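Local coordinates for protein CsuE (Acinetobacter baumannii, PDB 6FJY) that serves as the adhesive tip subunit of archaic chaperone-usher Csu pili, which probably lets the bacterium attach to surfaces and form biofilms, at residues 31-36 / 102-107; 47-52 / 130-135; 222-227 / 303-308; 241-246 / 287-292. One frame throughout, in Å; residues are numbered along the deposited sequence.

Interaction 1: 31-36 / 102-107; sequences SGLSCT and GNLPFY
Ser-31 sets its CB over one face of the Phe-106 ring, 3.5 Å from the centroid and almost on the ring normal, a CH-pi contact. Its hydroxyl is turned into the crowded position between backbone N and carbonyl carbon (chi1 63°), which aims OG at the neighbouring strand. There OG gives a hydrogen bond of 2.7 Å to Leu-104 O, arriving from above the carbonyl plane, while Ser-31 N reaches the same Leu-104 O at 3.2 Å nearly along the C=O axis. One carbonyl oxygen is thus gripped twice by one residue. The chain then turns a corner at Gly-32, whose backbone angles would jam a CB against the preceding carbonyl. Beyond it, strand 33-35 runs antiparallel to 103-107, tied by Leu-104 N to Leu-33 O (3.0 Å) and Cys-35 N to Gly-102 O (2.8 Å). Ser-34 and Asn-103 form a non-hydrogen-bonded pair on one face. Both side chains stand anti to their carbonyl carbons, and Ser-34 OG meets Asn-103 OD1 in the amide plane, on a lone pair, at a very short 2.3 Å. Leu-33 and Leu-104 turn to the other side and pack beside Trp-131 of strand 119-136, in the core of the N-terminal beta-sandwich domain. Cys-35 is bonded to Cys-2, so the disulfide joins strand 33-35 to its neighbour, strand 2-4. Three backbone bonds, the doubly gripped Leu-104 O and the short serine-asparagine bond lie on both sides of Gly-32, so the corner is flanked by polar links to 102-107.

Interaction 2: 47-52 / 130-135; sequences YLKYRV and KWFYSV
Six backbone hydrogen bonds join strands 47-52 and 130-135, which run antiparallel at 171° with axes 4.6 Å apart. The pairs Tyr-47/Ser-134, Lys-49/Phe-132 and Arg-51/Lys-130 each close a two-bond ring; Phe-132 N meets Lys-49 O at 2.9 Å, nearly along the C=O axis. The tight side carries Leu-48, Tyr-50, Trp-131 and Tyr-133, all buried. With chi1 -49° and the indole turned across it (chi2 86°), the benzo side of Trp-131 comes nearer the partner strand: CE3 lies 3.7 Å from Tyr-50 CB, and Leu-48 CD2 comes up at the indole edge, 4.1 Å from CE3. The Tyr-50 ring leads away, its OH bonded to Asp-74, and Trp-131 NE1 bonds Ser-169. On the other face the looser, solvent side is formed by the ends of Lys-49, Arg-51 and Lys-130, with Phe-132 buried beneath them. Lys-49 extends over Phe-132, with CE above one face of the ring; NZ makes at most a weak cation-pi attraction there and has a second aromatic partner in Trp-163. Arg-51 and Lys-130 lie side by side, Lys-130 CD over one face of the guanidinium. The like charges stay 5.0 Å apart from Arg-51 NH1 to Lys-130 NZ, and the salt bridge from Lys-130 NZ to Asp-168 probably eases their repulsion. A largely aromatic face toward the core, and a mixed one of long charged chains over an aromatic, suit an Ig-like beta sandwich.

Interaction 3: 222-227 / 303-308; sequences NGLSPQ and QDTVTV
Asp-304 leaves strand 303-308 with CG anti to the backbone N (chi1 -161°), which carries its carboxylate across to the loop at 222-227. CB only carries the group over; CG lies 3.5 Å from Leu-224 N and 4.0 Å from Gly-223 CA. At the tip the two oxygens part company. OD1 takes the hydrogen bond from Leu-224 N, 2.7 Å long and 157° at the hydrogen, through its syn lone pair, and Leu-224 CB also presses on it at 3.2 Å. OD2 lies 3.4 Å from Gly-223 CA and is probably hydrogen-bonded to Tyr-245 OH, so both oxygens of this buried acid have a polar partner. Gly-223, at positive phi, lets the chain pass this close to OD2. Strand 303-308 belongs to the Spore Coat Protein U domain and pairs in a parallel ladder with a strand of the CsuC chaperone, the donor-strand complementation that completes the Ig-like fold of a pilin. Beside the carboxylate, Leu-224 runs alongside Thr-305, its CD1 3.7 Å from Thr-305 OG1, a hydroxyl that is hydrogen-bonded to Ser-111 of the CsuC chain. Gly-223 CA adds a CH···O contact of 3.3 Å to Thr-305 O.

Interaction 4: 241-246 / 287-292; sequences TFLKYD and TKIVDE
Tyr-245 has CG in the crowded position between backbone N and carbonyl carbon (chi1 75°), whereas Leu-243 puts CG anti to its N (chi1 177°) and Ile-289 sets CG1 beside its own N (chi1 -53°). These torsions bring leucine and isoleucine together at about a right angle: Leu-243 CD1 touches Ile-289 CG2 at 3.6 Å, and Leu-243 CD2 lies 3.8 Å from Ile-289 CD1. Next to them Tyr-245 CB sits 3.1 Å from Lys-288 O, and its CD2 runs alongside Thr-287 CG2. Val-110 of the CsuC chain packs against Tyr-245, whose phenol end is tied into the bond with Asp-304. Strands 242-249 and 279-289 are antiparallel neighbours in the Spore Coat Protein U domain, an Ig-like beta sandwich; here Asp-246 and Lys-288 exchange two backbone bonds of 3.0 Å, Asp-246 N to Lys-288 O and Lys-288 N to Asp-246 O. Past Ile-289 the pairing loosens to one bond, Val-290 N to Lys-244 O at 3.2 Å, with the donor well above the carbonyl plane. On the opposite face from Tyr-245, Asp-246 turns away to salt bridges with Arg-232 and Arg-255. Lys-244 NZ stays 5.0 Å from Asp-291 OD2, at most a weak long-range attraction. The chemistry is therefore split: an apolar patch and a bonded phenol on the face carrying Tyr-245 and Ile-289, and on the other an aspartate whose negative charge is probably stabilised by two arginines.

From the N terminus, interaction 1 returns strand 103-107 to the 31-36 corner, and interaction 2 brings 130-135 back to 47-52. Their segments alternate along the chain, so the two loops cross, and the contacts touch through Trp-131, which packs on Ser-31, Leu-33, Leu-104 and Phe-106; together they join strands 33-35, 47-54, 103-110 and 119-136 around that tryptophan. The chain then enters the second domain, where 222-227 waits for 303-308 to close interaction 3. Within that loop, interaction 4 joins 241-246 to 287-292. The pair meets at Tyr-245 and Asp-304, linking loop and strands beside the chaperone. Interactions 1 and 3 have centres about 54 Å apart, on opposite sides of the chain's centre.

Interaction 1: 31-36 / 102-107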
loop_
_atom_site.group_PDB
_atom_site.type_symbol
_atom_site.label_atom_id
_atom_site.label_comp_id
_atom_site.label_asym_id
_atom_site.label_seq_id
_atom_site.Cartn_x
_atom_site.Cartn_y
_atom_site.Cartn_z
ATOM N N SER D 31 -17.447 -5.007 15.792
ATOM C CA SER D 31 -17.702 -4.225 16.993
ATOM C C SER D 31 -17.360 -4.987 18.263
ATOM O O SER D 31 -17.032 -4.372 19.282
ATOM C CB SER D 31 -19.169 -3.818 17.029
ATOM O OG SER D 31 -19.983 -4.979 17.111
ATOM N N GLY D 32 -17.446 -6.316 18.215
ATOM C CA GLY D 32 -17.317 -7.178 19.376
ATOM C C GLY D 32 -18.499 -8.117 19.555
ATOM O O GLY D 32 -18.351 -9.185 20.155
ATOM N N LEU D 33 -19.665 -7.730 19.044
ATOM C CA LEU D 33 -20.838 -8.592 19.030
ATOM C C LEU D 33 -20.939 -9.309 17.682
ATOM O O LEU D 33 -20.558 -8.776 16.637
ATOM C CB LEU D 33 -22.111 -7.787 19.308
ATOM C CG LEU D 33 -23.356 -8.454 19.907
ATOM C CD1 LEU D 33 -24.345 -8.843 18.837
ATOM C CD2 LEU D 33 -22.993 -9.670 20.744
ATOM N N SER D 34 -21.429 -10.542 17.730
ATOM C CA SER D 34 -21.658 -11.363 16.554
ATOM C C SER D 34 -22.794 -12.327 16.856
ATOM O O SER D 34 -22.913 -12.814 17.986
ATOM C CB SER D 34 -20.396 -12.137 16.144
ATOM O OG SER D 34 -19.434 -11.284 15.542
ATOM N N CYS D 35 -23.629 -12.588 15.846
ATOM C CA CYS D 35 -24.770 -13.489 15.976
ATOM C C CYS D 35 -24.925 -14.308 14.700
ATOM O O CYS D 35 -25.019 -13.743 13.607
ATOM C CB CYS D 35 -26.057 -12.713 16.267
ATOM S SG CYS D 35 -26.106 -11.850 17.839
ATOM N N THR D 36 -24.933 -15.634 14.850
ATOM C CA THR D 36 -25.256 -16.583 13.794
ATOM C C THR D 36 -26.484 -17.391 14.207
ATOM O O THR D 36 -26.729 -17.611 15.397
ATOM C CB THR D 36 -24.094 -17.546 13.510
ATOM O OG1 THR D 36 -23.784 -18.282 14.701
ATOM C CG2 THR D 36 -22.860 -16.792 13.038
ATOM N N GLY D 102 -21.525 -13.440 11.246
ATOM C CA GLY D 102 -22.595 -12.643 11.826
ATOM C C GLY D 102 -22.099 -11.445 12.603
ATOM O O GLY D 102 -22.657 -11.117 13.656
ATOM N N ASN D 103 -21.064 -10.780 12.102
ATOM C CA ASN D 103 -20.462 -9.682 12.837
ATOM C C ASN D 103 -21.360 -8.459 12.778
ATOM O O ASN D 103 -21.770 -8.020 11.700
ATOM C CB ASN D 103 -19.082 -9.352 12.276
ATOM C CG ASN D 103 -18.050 -10.409 12.613
ATOM O OD1 ASN D 103 -18.212 -11.174 13.564
ATOM N ND2 ASN D 103 -16.982 -10.461 11.824
ATOM N N LEU D 104 -21.680 -7.918 13.936
ATOM C CA LEU D 104 -22.318 -6.620 13.966
ATOM C C LEU D 104 -21.243 -5.581 13.700
ATOM O O LEU D 104 -20.253 -5.529 14.438
ATOM C CB LEU D 104 -22.994 -6.371 15.300
ATOM C CG LEU D 104 -23.871 -5.127 15.295
ATOM C CD1 LEU D 104 -24.996 -5.268 14.277
ATOM C CD2 LEU D 104 -24.419 -4.901 16.671
ATOM N N PRO D 105 -21.354 -4.792 12.633
ATOM C CA PRO D 105 -20.256 -3.900 12.261
ATOM C C PRO D 105 -20.369 -2.518 12.879
ATOM O O PRO D 105 -21.454 -1.955 13.038
ATOM C CB PRO D 105 -20.395 -3.817 10.735
ATOM C CG PRO D 105 -21.855 -3.951 10.509
ATOM C CD PRO D 105 -22.362 -4.898 11.561
ATOM N N PHE D 106 -19.213 -1.995 13.257
ATOM C CA PHE D 106 -18.997 -0.583 13.514
ATOM C C PHE D 106 -18.092 -0.035 12.416
ATOM O O PHE D 106 -17.516 -0.786 11.622
ATOM C CB PHE D 106 -18.369 -0.351 14.895
ATOM C CG PHE D 106 -19.344 -0.401 16.048
ATOM C CD1 PHE D 106 -20.633 -0.878 15.884
ATOM C CD2 PHE D 106 -18.960 0.047 17.303
ATOM C CE1 PHE D 106 -21.516 -0.915 16.955
ATOM C CE2 PHE D 106 -19.837 0.014 18.372
ATOM C CZ PHE D 106 -21.117 -0.469 18.199
ATOM N N TYR D 107 -17.943 1.285 12.394
ATOM C CA TYR D 107 -17.244 1.950 11.309
ATOM C C TYR D 107 -16.263 2.958 11.881
ATOM O O TYR D 107 -16.572 3.668 12.842
ATOM C CB TYR D 107 -18.234 2.642 10.341
ATOM C CG TYR D 107 -19.226 1.677 9.709
ATOM C CD1 TYR D 107 -18.931 1.018 8.520
ATOM C CD2 TYR D 107 -20.451 1.408 10.318
ATOM C CE1 TYR D 107 -19.838 0.129 7.953
ATOM C CE2 TYR D 107 -21.360 0.517 9.758
ATOM C CZ TYR D 107 -21.051 -0.115 8.579
ATOM O OH TYR D 107 -21.950 -0.997 8.027
#

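Interaction 2: 47-52 / 130-135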
loop_
_atom_site.group_PDB
_atom_site.type_symbol
_atom_site.label_atom_id
_atom_site.label_comp_id
_atom_site.label_asym_id
_atom_site.label_seq_id
_atom_site.Cartn_x
_atom_site.Cartn_y
_atom_site.Cartn_z
ATOM N N TYR D 47 -34.044 -7.197 20.520
ATOM C CA TYR D 47 -33.624 -6.212 21.504
ATOM C C TYR D 47 -32.110 -6.141 21.526
ATOM O O TYR D 47 -31.430 -7.172 21.574
ATOM C CB TYR D 47 -34.154 -6.545 22.894
ATOM C CG TYR D 47 -35.655 -6.520 23.019
ATOM C CD1 TYR D 47 -36.338 -5.336 23.245
ATOM C CD2 TYR D 47 -36.388 -7.690 22.925
ATOM C CE1 TYR D 47 -37.722 -5.320 23.364
ATOM C CE2 TYR D 47 -37.759 -7.689 23.051
ATOM C CZ TYR D 47 -38.425 -6.504 23.270
ATOM O OH TYR D 47 -39.792 -6.520 23.387
ATOM N N LEU D 48 -31.588 -4.917 21.473
ATOM C CA LEU D 48 -30.150 -4.692 21.551
ATOM C C LEU D 48 -29.905 -3.244 21.939
ATOM O O LEU D 48 -30.319 -2.331 21.218
ATOM C CB LEU D 48 -29.471 -5.013 20.226
ATOM C CG LEU D 48 -27.956 -5.235 20.295
ATOM C CD1 LEU D 48 -27.530 -6.180 19.192
ATOM C CD2 LEU D 48 -27.191 -3.924 20.187
ATOM N N LYS D 49 -29.250 -3.041 23.080
ATOM C CA LYS D 49 -28.652 -1.770 23.441
ATOM C C LYS D 49 -27.213 -2.038 23.868
ATOM O O LYS D 49 -26.879 -3.138 24.322
ATOM C CB LYS D 49 -29.440 -1.052 24.554
ATOM C CG LYS D 49 -29.026 -1.375 25.982
ATOM C CD LYS D 49 -29.872 -0.580 27.009
ATOM C CE LYS D 49 -29.390 -0.813 28.440
ATOM N NZ LYS D 49 -30.282 -0.231 29.490
ATOM N N TYR D 50 -26.347 -1.044 23.674
ATOM C CA TYR D 50 -24.938 -1.189 24.009
ATOM C C TYR D 50 -24.483 -0.019 24.868
ATOM O O TYR D 50 -25.155 1.010 24.973
ATOM C CB TYR D 50 -24.041 -1.308 22.756
ATOM C CG TYR D 50 -23.978 -0.081 21.854
ATOM C CD1 TYR D 50 -23.032 0.919 22.061
ATOM C CD2 TYR D 50 -24.844 0.058 20.779
ATOM C CE1 TYR D 50 -22.970 2.037 21.230
ATOM C CE2 TYR D 50 -24.782 1.162 19.951
ATOM C CZ TYR D 50 -23.850 2.146 20.179
ATOM O OH TYR D 50 -23.810 3.234 19.346
ATOM N N ARG D 51 -23.329 -0.213 25.503
ATOM C CA ARG D 51 -22.721 0.794 26.357
ATOM C C ARG D 51 -21.234 0.816 26.056
ATOM O O ARG D 51 -20.557 -0.206 26.209
ATOM C CB ARG D 51 -22.969 0.495 27.842
ATOM C CG ARG D 51 -22.371 1.524 28.792
ATOM C CD ARG D 51 -22.232 0.959 30.211
ATOM N NE ARG D 51 -23.500 0.440 30.721
ATOM C CZ ARG D 51 -23.651 -0.193 31.883
ATOM N NH1 ARG D 51 -22.614 -0.393 32.692
ATOM N NH2 ARG D 51 -24.850 -0.625 32.238
ATOM N N VAL D 52 -20.726 1.966 25.625
ATOM C CA VAL D 52 -19.294 2.097 25.397
ATOM C C VAL D 52 -18.600 2.282 26.740
ATOM O O VAL D 52 -18.856 3.254 27.456
ATOM C CB VAL D 52 -18.988 3.258 24.450
ATOM C CG1 VAL D 52 -17.512 3.262 24.097
ATOM C CG2 VAL D 52 -19.837 3.140 23.218
ATOM N N LYS D 130 -20.290 -2.932 26.497
ATOM C CA LYS D 130 -21.224 -3.789 27.201
ATOM C C LYS D 130 -22.478 -3.903 26.351
ATOM O O LYS D 130 -23.092 -2.886 26.005
ATOM C CB LYS D 130 -21.548 -3.238 28.590
ATOM C CG LYS D 130 -22.305 -4.221 29.485
ATOM C CD LYS D 130 -22.397 -3.700 30.925
ATOM C CE LYS D 130 -21.029 -3.569 31.582
ATOM N NZ LYS D 130 -20.521 -4.879 32.098
ATOM N N TRP D 131 -22.843 -5.137 26.013
ATOM C CA TRP D 131 -23.989 -5.439 25.172
ATOM C C TRP D 131 -25.095 -6.076 26.000
ATOM O O TRP D 131 -24.834 -6.915 26.869
ATOM C CB TRP D 131 -23.599 -6.390 24.041
ATOM C CG TRP D 131 -22.378 -5.971 23.295
ATOM C CD1 TRP D 131 -21.088 -6.251 23.616
ATOM C CD2 TRP D 131 -22.337 -5.197 22.096
ATOM N NE1 TRP D 131 -20.239 -5.699 22.693
ATOM C CE2 TRP D 131 -20.983 -5.048 21.743
ATOM C CE3 TRP D 131 -23.317 -4.624 21.278
ATOM C CZ2 TRP D 131 -20.582 -4.339 20.610
ATOM C CZ3 TRP D 131 -22.914 -3.924 20.152
ATOM C CH2 TRP D 131 -21.562 -3.785 19.833
ATOM N N PHE D 132 -26.327 -5.670 25.715
ATOM C CA PHE D 132 -27.532 -6.259 26.287
ATOM C C PHE D 132 -28.406 -6.644 25.100
ATOM O O PHE D 132 -28.923 -5.768 24.399
ATOM C CB PHE D 132 -28.254 -5.273 27.212
ATOM C CG PHE D 132 -27.369 -4.642 28.267
ATOM C CD1 PHE D 132 -26.503 -3.604 27.947
ATOM C CD2 PHE D 132 -27.433 -5.069 29.586
ATOM C CE1 PHE D 132 -25.697 -3.016 28.922
ATOM C CE2 PHE D 132 -26.639 -4.485 30.570
ATOM C CZ PHE D 132 -25.771 -3.457 30.239
ATOM N N TYR D 133 -28.556 -7.946 24.849
ATOM C CA TYR D 133 -29.225 -8.392 23.634
ATOM C C TYR D 133 -30.180 -9.543 23.918
ATOM O O TYR D 133 -29.997 -10.315 24.865
ATOM C CB TYR D 133 -28.217 -8.824 22.553
ATOM C CG TYR D 133 -27.265 -9.915 22.985
ATOM C CD1 TYR D 133 -27.588 -11.259 22.810
ATOM C CD2 TYR D 133 -26.041 -9.605 23.560
ATOM C CE1 TYR D 133 -26.722 -12.257 23.199
ATOM C CE2 TYR D 133 -25.163 -10.603 23.956
ATOM C CZ TYR D 133 -25.509 -11.923 23.780
ATOM O OH TYR D 133 -24.635 -12.909 24.179
ATOM N N SER D 134 -31.210 -9.640 23.075
ATOM C CA SER D 134 -32.093 -10.806 23.009
ATOM C C SER D 134 -32.507 -10.968 21.551
ATOM O O SER D 134 -33.412 -10.274 21.073
ATOM C CB SER D 134 -33.307 -10.660 23.909
ATOM O OG SER D 134 -34.126 -11.806 23.800
ATOM N N VAL D 135 -31.852 -11.888 20.861
ATOM C CA VAL D 135 -31.969 -12.048 19.415
ATOM C C VAL D 135 -32.770 -13.312 19.132
ATOM O O VAL D 135 -32.449 -14.370 19.686
ATOM C CB VAL D 135 -30.590 -12.124 18.737
ATOM C CG1 VAL D 135 -30.751 -12.125 17.223
ATOM C CG2 VAL D 135 -29.713 -10.971 19.209
#

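Interaction 3: 222-227 / 303-308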
loop_
_atom_site.group_PDB
_atom_site.type_symbol
_atom_site.label_atom_id
_atom_site.label_comp_id
_atom_site.label_asym_id
_atom_site.label_seq_id
_atom_site.Cartn_x
_atom_site.Cartn_y
_atom_site.Cartn_z
ATOM N N ASN D 222 14.443 4.542 -23.935
ATOM C CA ASN D 222 14.849 5.147 -25.193
ATOM C C ASN D 222 13.698 5.246 -26.189
ATOM O O ASN D 222 13.934 5.411 -27.390
ATOM C CB ASN D 222 16.013 4.365 -25.794
ATOM C CG ASN D 222 17.278 4.491 -24.971
ATOM O OD1 ASN D 222 17.501 5.505 -24.312
ATOM N ND2 ASN D 222 18.114 3.465 -25.010
ATOM N N GLY D 223 12.462 5.138 -25.715
ATOM C CA GLY D 223 11.310 5.373 -26.561
ATOM C C GLY D 223 10.977 4.209 -27.478
ATOM O O GLY D 223 11.462 3.083 -27.331
ATOM N N LEU D 224 10.122 4.508 -28.454
ATOM C CA LEU D 224 9.632 3.502 -29.387
ATOM C C LEU D 224 10.508 3.350 -30.618
ATOM O O LEU D 224 10.453 2.302 -31.272
ATOM C CB LEU D 224 8.207 3.839 -29.838
ATOM C CG LEU D 224 7.210 4.107 -28.712
ATOM C CD1 LEU D 224 5.830 4.438 -29.270
ATOM C CD2 LEU D 224 7.149 2.912 -27.768
ATOM N N SER D 225 11.312 4.359 -30.948
ATOM C CA SER D 225 12.119 4.370 -32.168
ATOM C C SER D 225 13.598 4.572 -31.845
ATOM O O SER D 225 14.218 5.531 -32.317
ATOM C CB SER D 225 11.631 5.461 -33.117
ATOM O OG SER D 225 10.217 5.520 -33.144
ATOM N N PRO D 226 14.206 3.677 -31.045
ATOM C CA PRO D 226 15.628 3.851 -30.731
ATOM C C PRO D 226 16.523 3.521 -31.914
ATOM O O PRO D 226 16.752 2.346 -32.220
ATOM C CB PRO D 226 15.852 2.880 -29.566
ATOM C CG PRO D 226 14.845 1.819 -29.775
ATOM C CD PRO D 226 13.648 2.478 -30.390
ATOM N N GLN D 227 17.018 4.554 -32.598
ATOM C CA GLN D 227 18.040 4.346 -33.616
ATOM C C GLN D 227 19.219 3.583 -33.025
ATOM O O GLN D 227 19.529 2.464 -33.451
ATOM C CB GLN D 227 18.476 5.695 -34.197
ATOM C CG GLN D 227 17.328 6.527 -34.758
ATOM C CD GLN D 227 16.675 5.891 -35.979
ATOM O OE1 GLN D 227 17.305 5.742 -37.028
ATOM N NE2 GLN D 227 15.406 5.513 -35.846
ATOM N N GLN D 303 6.528 11.809 -33.573
ATOM C CA GLN D 303 6.105 11.445 -32.233
ATOM C C GLN D 303 6.956 10.312 -31.686
ATOM O O GLN D 303 7.521 9.510 -32.436
ATOM C CB GLN D 303 4.633 11.035 -32.207
ATOM C CG GLN D 303 3.681 12.197 -32.352
ATOM C CD GLN D 303 2.239 11.755 -32.310
ATOM O OE1 GLN D 303 1.946 10.562 -32.238
ATOM N NE2 GLN D 303 1.325 12.716 -32.351
ATOM N N ASP D 304 7.040 10.267 -30.355
ATOM C CA ASP D 304 7.630 9.147 -29.638
ATOM C C ASP D 304 6.982 9.059 -28.266
ATOM O O ASP D 304 6.401 10.024 -27.764
ATOM C CB ASP D 304 9.151 9.286 -29.497
ATOM C CG ASP D 304 9.828 7.956 -29.180
ATOM O OD1 ASP D 304 9.191 6.895 -29.395
ATOM O OD2 ASP D 304 10.987 7.976 -28.709
ATOM N N THR D 305 7.095 7.891 -27.649
ATOM C CA THR D 305 6.558 7.683 -26.310
ATOM C C THR D 305 7.661 7.116 -25.423
ATOM O O THR D 305 8.158 6.011 -25.669
ATOM C CB THR D 305 5.338 6.763 -26.344
ATOM O OG1 THR D 305 4.419 7.246 -27.330
ATOM C CG2 THR D 305 4.647 6.757 -24.999
ATOM N N VAL D 306 8.048 7.880 -24.408
ATOM C CA VAL D 306 9.116 7.499 -23.492
ATOM C C VAL D 306 8.497 6.910 -22.235
ATOM O O VAL D 306 7.560 7.484 -21.664
ATOM C CB VAL D 306 10.009 8.704 -23.150
ATOM C CG1 VAL D 306 10.981 8.338 -22.042
ATOM C CG2 VAL D 306 10.762 9.170 -24.379
ATOM N N THR D 307 9.015 5.758 -21.814
ATOM C CA THR D 307 8.568 5.118 -20.588
ATOM C C THR D 307 9.276 5.767 -19.403
ATOM O O THR D 307 10.509 5.767 -19.332
ATOM C CB THR D 307 8.843 3.615 -20.648
ATOM O OG1 THR D 307 8.053 3.020 -21.684
ATOM C CG2 THR D 307 8.487 2.950 -19.328
ATOM N N VAL D 308 8.495 6.370 -18.509
ATOM C CA VAL D 308 8.985 6.881 -17.233
ATOM C C VAL D 308 8.870 5.755 -16.210
ATOM O O VAL D 308 7.762 5.354 -15.838
ATOM C CB VAL D 308 8.199 8.110 -16.764
ATOM C CG1 VAL D 308 8.835 8.665 -15.491
ATOM C CG2 VAL D 308 8.130 9.173 -17.844
#

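Interaction 4: 241-246 / 287-292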
loop_
_atom_site.group_PDB
_atom_site.type_symbol
_atom_site.label_atom_id
_atom_site.label_comp_id
_atom_site.label_asym_id
_atom_site.label_seq_id
_atom_site.Cartn_x
_atom_site.Cartn_y
_atom_site.Cartn_z
ATOM N N THR D 241 10.194 8.135 -41.652
ATOM C CA THR D 241 11.153 9.166 -41.297
ATOM C C THR D 241 11.334 9.210 -39.786
ATOM O O THR D 241 10.412 8.923 -39.017
ATOM C CB THR D 241 10.686 10.532 -41.795
ATOM O OG1 THR D 241 10.018 10.382 -43.053
ATOM C CG2 THR D 241 11.871 11.465 -41.964
ATOM N N PHE D 242 12.537 9.581 -39.364
ATOM C CA PHE D 242 12.868 9.682 -37.953
ATOM C C PHE D 242 13.530 11.018 -37.664
ATOM O O PHE D 242 14.356 11.498 -38.447
ATOM C CB PHE D 242 13.791 8.550 -37.518
ATOM C CG PHE D 242 13.145 7.201 -37.559
ATOM C CD1 PHE D 242 12.230 6.831 -36.588
ATOM C CD2 PHE D 242 13.450 6.301 -38.563
ATOM C CE1 PHE D 242 11.634 5.594 -36.618
ATOM C CE2 PHE D 242 12.856 5.058 -38.595
ATOM C CZ PHE D 242 11.948 4.705 -37.619
ATOM N N LEU D 243 13.160 11.607 -36.531
ATOM C CA LEU D 243 13.749 12.847 -36.032
ATOM C C LEU D 243 14.421 12.532 -34.696
ATOM O O LEU D 243 13.742 12.376 -33.676
ATOM C CB LEU D 243 12.684 13.926 -35.890
ATOM C CG LEU D 243 13.166 15.245 -35.299
ATOM C CD1 LEU D 243 14.372 15.742 -36.068
ATOM C CD2 LEU D 243 12.039 16.261 -35.342
ATOM N N LYS D 244 15.748 12.425 -34.707
ATOM C CA LYS D 244 16.485 12.040 -33.511
ATOM C C LYS D 244 16.433 13.146 -32.465
ATOM O O LYS D 244 16.437 14.334 -32.796
ATOM C CB LYS D 244 17.937 11.722 -33.865
ATOM C CG LYS D 244 18.108 10.530 -34.799
ATOM C CD LYS D 244 19.545 10.392 -35.288
ATOM C CE LYS D 244 19.670 9.250 -36.290
ATOM N NZ LYS D 244 21.048 9.111 -36.841
ATOM N N TYR D 245 16.395 12.753 -31.191
ATOM C CA TYR D 245 16.354 13.720 -30.104
ATOM C C TYR D 245 16.957 13.096 -28.851
ATOM O O TYR D 245 17.340 11.923 -28.834
ATOM C CB TYR D 245 14.918 14.196 -29.860
ATOM C CG TYR D 245 14.064 13.173 -29.157
ATOM C CD1 TYR D 245 13.423 12.171 -29.867
ATOM C CD2 TYR D 245 13.907 13.202 -27.775
ATOM C CE1 TYR D 245 12.645 11.229 -29.223
ATOM C CE2 TYR D 245 13.134 12.266 -27.124
ATOM C CZ TYR D 245 12.506 11.282 -27.851
ATOM O OH TYR D 245 11.738 10.345 -27.207
ATOM N N ASP D 246 17.042 13.898 -27.790
ATOM C CA ASP D 246 17.372 13.367 -26.472
ATOM C C ASP D 246 16.740 14.266 -25.416
ATOM O O ASP D 246 16.130 15.295 -25.722
ATOM C CB ASP D 246 18.889 13.240 -26.271
ATOM C CG ASP D 246 19.280 11.998 -25.466
ATOM O OD1 ASP D 246 18.818 11.856 -24.317
ATOM O OD2 ASP D 246 20.047 11.156 -25.982
ATOM N N THR D 287 14.344 18.849 -23.688
ATOM C CA THR D 287 14.196 17.963 -24.837
ATOM C C THR D 287 14.772 18.691 -26.049
ATOM O O THR D 287 14.235 19.721 -26.472
ATOM C CB THR D 287 12.726 17.597 -25.045
ATOM O OG1 THR D 287 12.150 17.194 -23.796
ATOM C CG2 THR D 287 12.587 16.466 -26.039
ATOM N N LYS D 288 15.874 18.173 -26.586
ATOM C CA LYS D 288 16.589 18.791 -27.697
ATOM C C LYS D 288 16.543 17.898 -28.932
ATOM O O LYS D 288 16.409 16.676 -28.835
ATOM C CB LYS D 288 18.060 19.059 -27.340
ATOM C CG LYS D 288 18.308 19.948 -26.137
ATOM C CD LYS D 288 19.787 19.897 -25.716
ATOM C CE LYS D 288 20.037 20.701 -24.425
ATOM N NZ LYS D 288 21.440 20.597 -23.923
ATOM N N ILE D 289 16.682 18.532 -30.097
ATOM C CA ILE D 289 16.809 17.845 -31.379
ATOM C C ILE D 289 18.293 17.654 -31.697
ATOM O O ILE D 289 19.164 18.361 -31.183
ATOM C CB ILE D 289 16.090 18.635 -32.501
ATOM C CG1 ILE D 289 14.644 18.931 -32.110
ATOM C CG2 ILE D 289 16.110 17.875 -33.820
ATOM C CD1 ILE D 289 13.700 17.764 -32.302
ATOM N N VAL D 290 18.584 16.668 -32.550
ATOM C CA VAL D 290 19.931 16.394 -33.048
ATOM C C VAL D 290 19.805 15.785 -34.443
ATOM O O VAL D 290 18.825 15.100 -34.750
ATOM C CB VAL D 290 20.709 15.471 -32.077
ATOM C CG1 VAL D 290 19.783 14.417 -31.492
ATOM C CG2 VAL D 290 21.900 14.814 -32.773
ATOM N N ASP D 291 20.799 16.064 -35.301
ATOM C CA ASP D 291 20.776 15.765 -36.733
ATOM C C ASP D 291 19.720 16.658 -37.382
ATOM O O ASP D 291 18.958 17.323 -36.672
ATOM C CB ASP D 291 20.566 14.254 -36.983
ATOM C CG ASP D 291 19.285 13.924 -37.757
ATOM O OD1 ASP D 291 18.175 14.209 -37.258
ATOM O OD2 ASP D 291 19.395 13.346 -38.858
ATOM N N GLU D 292 19.678 16.736 -38.713
ATOM C CA GLU D 292 18.785 17.727 -39.298
ATOM C C GLU D 292 18.381 17.352 -40.717
ATOM O O GLU D 292 19.059 16.573 -41.393
ATOM C CB GLU D 292 19.424 19.125 -39.272
ATOM C CG GLU D 292 18.475 20.297 -39.582
ATOM C CD GLU D 292 17.137 20.221 -38.847
ATOM O OE1 GLU D 292 17.087 19.691 -37.714
ATOM O OE2 GLU D 292 16.127 20.699 -39.408
#